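Side-chain contact in putative oxidoreductase (Klebsiella pneumoniae subsp. pneumoniae MGH 78578, PDB 3E82), which probably acts as a nucleotide-dependent oxidoreductase of the Gfo/Idh/MocA family, with a Rossmann-fold domain joined to an alpha/beta domain: residues Y303-D308 and G312-P317. Numbering follows the deposited sequence.
Sequences YMLIRD and GQIANP
A Schellman motif ends helix 300-310, and the loop that follows doubles back along the last turns, so that Asp308, Leu305 and Ile306 meet Gln313, Ile314 and Pro317 in turn. Gly312, at positive phi (78°), makes the reversal. Gln313 N then donates to Asp308 O at 2.9 Å, the 6→1 bond of the motif, bent to an N-H...O angle of 137°. Beyond this polar closure the contact turns apolar, a worked example of how a helix end is finished by the chain leaving it. Ile314 reaches back with CG1 between its backbone N and carbonyl carbon (chi1 61°), a rotation that carries CD1 over the helix, 3.7 Å from Leu305 CD2 and 3.9 Å from Asp308 CB. Pro317 meets the helix with its ring carbons CB and CG: CB lies 3.5 Å from Leu305 CB, the two side chains running past each other in opposite directions. Its CG touches the end of Ile306, whose CD1 approaches at 3.8 Å, the two side chains crossing at about a right angle. Ile306 CD1 also meets Asn316 OD1, these side chains lying side by side and pointing the same way; the Asn316 amide is anchored at both ends, ND2 donating to Leu121 O and OD1 accepting from Val318 N. Through Ile306 and Asn316, which both touch Ser122, helix and loop alike rest on strand 121-123, the outermost strand of the Rossmann sheet within this chain. On the helix itself, Arg307 NE forms a salt bridge of 3.3 Å with Asp308 OD1, approaching from above the carboxylate plane, while Arg307 NH1 binds Pro31 O. The Schellman turn, with Gln313 N on Asp308 O, thus sets the direction in which the loop leaves, and further along aliphatic contacts hold it against the helix; the carboxylate's charge is probably balanced in part by Arg307.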
loop_
_atom_site.group_PDB
_atom_site.type_symbol
_atom_site.label_atom_id
_atom_site.label_comp_id
_atom_site.label_asym_id
_atom_site.label_seq_id
_atom_site.Cartn_x
_atom_site.Cartn_y
_atom_site.Cartn_z
ATOM N N TYR B 303 4.421 31.946 2.668
ATOM C CA TYR B 303 5.006 33.281 2.620
ATOM C C TYR B 303 4.457 34.227 3.686
ATOM O O TYR B 303 5.177 35.092 4.180
ATOM C CB TYR B 303 4.836 33.883 1.219
ATOM C CG TYR B 303 5.910 33.418 0.252
ATOM C CD1 TYR B 303 7.248 33.740 0.467
ATOM C CD2 TYR B 303 5.596 32.624 -0.849
ATOM C CE1 TYR B 303 8.254 33.282 -0.390
ATOM C CE2 TYR B 303 6.594 32.155 -1.717
ATOM C CZ TYR B 303 7.923 32.488 -1.479
ATOM O OH TYR B 303 8.926 32.025 -2.311
HETATM N N MSE B 304 3.191 34.061 4.052
HETATM C CA MSE B 304 2.610 34.906 5.089
HETATM C C MSE B 304 3.301 34.591 6.413
HETATM O O MSE B 304 3.600 35.489 7.203
HETATM C CB MSE B 304 1.110 34.650 5.201
HETATM C CG MSE B 304 0.376 34.855 3.897
HETATM SE SE MSE B 304 -1.529 34.590 4.060
HETATM C CE MSE B 304 -1.765 32.922 3.145
ATOM N N LEU B 305 3.575 33.308 6.639
ATOM C CA LEU B 305 4.239 32.887 7.869
ATOM C C LEU B 305 5.729 33.244 7.861
ATOM O O LEU B 305 6.287 33.632 8.889
ATOM C CB LEU B 305 4.029 31.385 8.085
ATOM C CG LEU B 305 2.568 30.972 8.344
ATOM C CD1 LEU B 305 2.457 29.454 8.393
ATOM C CD2 LEU B 305 2.082 31.580 9.666
ATOM N N ILE B 306 6.376 33.124 6.703
ATOM C CA ILE B 306 7.790 33.480 6.606
ATOM C C ILE B 306 7.875 34.984 6.889
ATOM O O ILE B 306 8.797 35.462 7.558
ATOM C CB ILE B 306 8.348 33.196 5.190
ATOM C CG1 ILE B 306 8.650 31.693 5.022
ATOM C CG2 ILE B 306 9.562 34.080 4.929
ATOM C CD1 ILE B 306 9.867 31.182 5.791
ATOM N N ARG B 307 6.902 35.721 6.360
ATOM C CA ARG B 307 6.819 37.166 6.560
ATOM C C ARG B 307 6.736 37.435 8.059
ATOM O O ARG B 307 7.546 38.170 8.621
ATOM C CB ARG B 307 5.559 37.724 5.882
ATOM C CG ARG B 307 5.342 39.222 6.071
ATOM C CD ARG B 307 3.921 39.620 5.663
ATOM N NE ARG B 307 2.948 38.854 6.441
ATOM C CZ ARG B 307 1.647 38.788 6.183
ATOM N NH1 ARG B 307 1.129 39.448 5.155
ATOM N NH2 ARG B 307 0.865 38.041 6.955
ATOM N N ASP B 308 5.751 36.818 8.701
ATOM C CA ASP B 308 5.557 37.007 10.128
ATOM C C ASP B 308 6.786 36.610 10.930
ATOM O O ASP B 308 7.134 37.269 11.918
ATOM C CB ASP B 308 4.334 36.223 10.600
ATOM C CG ASP B 308 3.050 36.728 9.970
ATOM O OD1 ASP B 308 3.036 37.903 9.552
ATOM O OD2 ASP B 308 2.061 35.962 9.898
ATOM N N GLY B 312 9.570 38.963 13.278
ATOM C CA GLY B 312 9.751 38.556 14.661
ATOM C C GLY B 312 8.495 38.118 15.402
ATOM O O GLY B 312 8.556 37.829 16.593
ATOM N N GLN B 313 7.363 38.063 14.711
ATOM C CA GLN B 313 6.098 37.676 15.330
ATOM C C GLN B 313 5.994 36.209 15.742
ATOM O O GLN B 313 5.309 35.881 16.715
ATOM C CB GLN B 313 4.936 37.987 14.390
ATOM C CG GLN B 313 4.745 39.456 14.057
ATOM C CD GLN B 313 3.599 39.673 13.084
ATOM O OE1 GLN B 313 2.799 38.765 12.841
ATOM N NE2 GLN B 313 3.506 40.878 12.531
ATOM N N ILE B 314 6.650 35.330 14.989
ATOM C CA ILE B 314 6.610 33.896 15.256
ATOM C C ILE B 314 7.897 33.210 14.807
ATOM O O ILE B 314 8.784 33.832 14.236
ATOM C CB ILE B 314 5.461 33.225 14.490
ATOM C CG1 ILE B 314 5.678 33.413 12.982
ATOM C CG2 ILE B 314 4.127 33.818 14.914
ATOM C CD1 ILE B 314 4.669 32.692 12.117
ATOM N N ALA B 315 7.977 31.912 15.053
ATOM C CA ALA B 315 9.141 31.141 14.657
ATOM C C ALA B 315 9.049 30.763 13.177
ATOM O O ALA B 315 7.970 30.793 12.575
ATOM C CB ALA B 315 9.250 29.880 15.517
ATOM N N ASN B 316 10.197 30.433 12.595
ATOM C CA ASN B 316 10.282 30.013 11.197
ATOM C C ASN B 316 9.205 28.941 10.999
ATOM O O ASN B 316 9.192 27.936 11.707
ATOM C CB ASN B 316 11.660 29.392 10.949
ATOM C CG ASN B 316 11.939 29.119 9.480
ATOM O OD1 ASN B 316 11.022 29.020 8.659
ATOM N ND2 ASN B 316 13.225 28.974 9.148
ATOM N N PRO B 317 8.287 29.135 10.043
ATOM C CA PRO B 317 7.253 28.110 9.847
ATOM C C PRO B 317 7.818 26.791 9.321
ATOM O O PRO B 317 7.235 25.722 9.530
ATOM C CB PRO B 317 6.298 28.768 8.858
ATOM C CG PRO B 317 7.235 29.605 8.016
ATOM C CD PRO B 317 8.136 30.232 9.070
#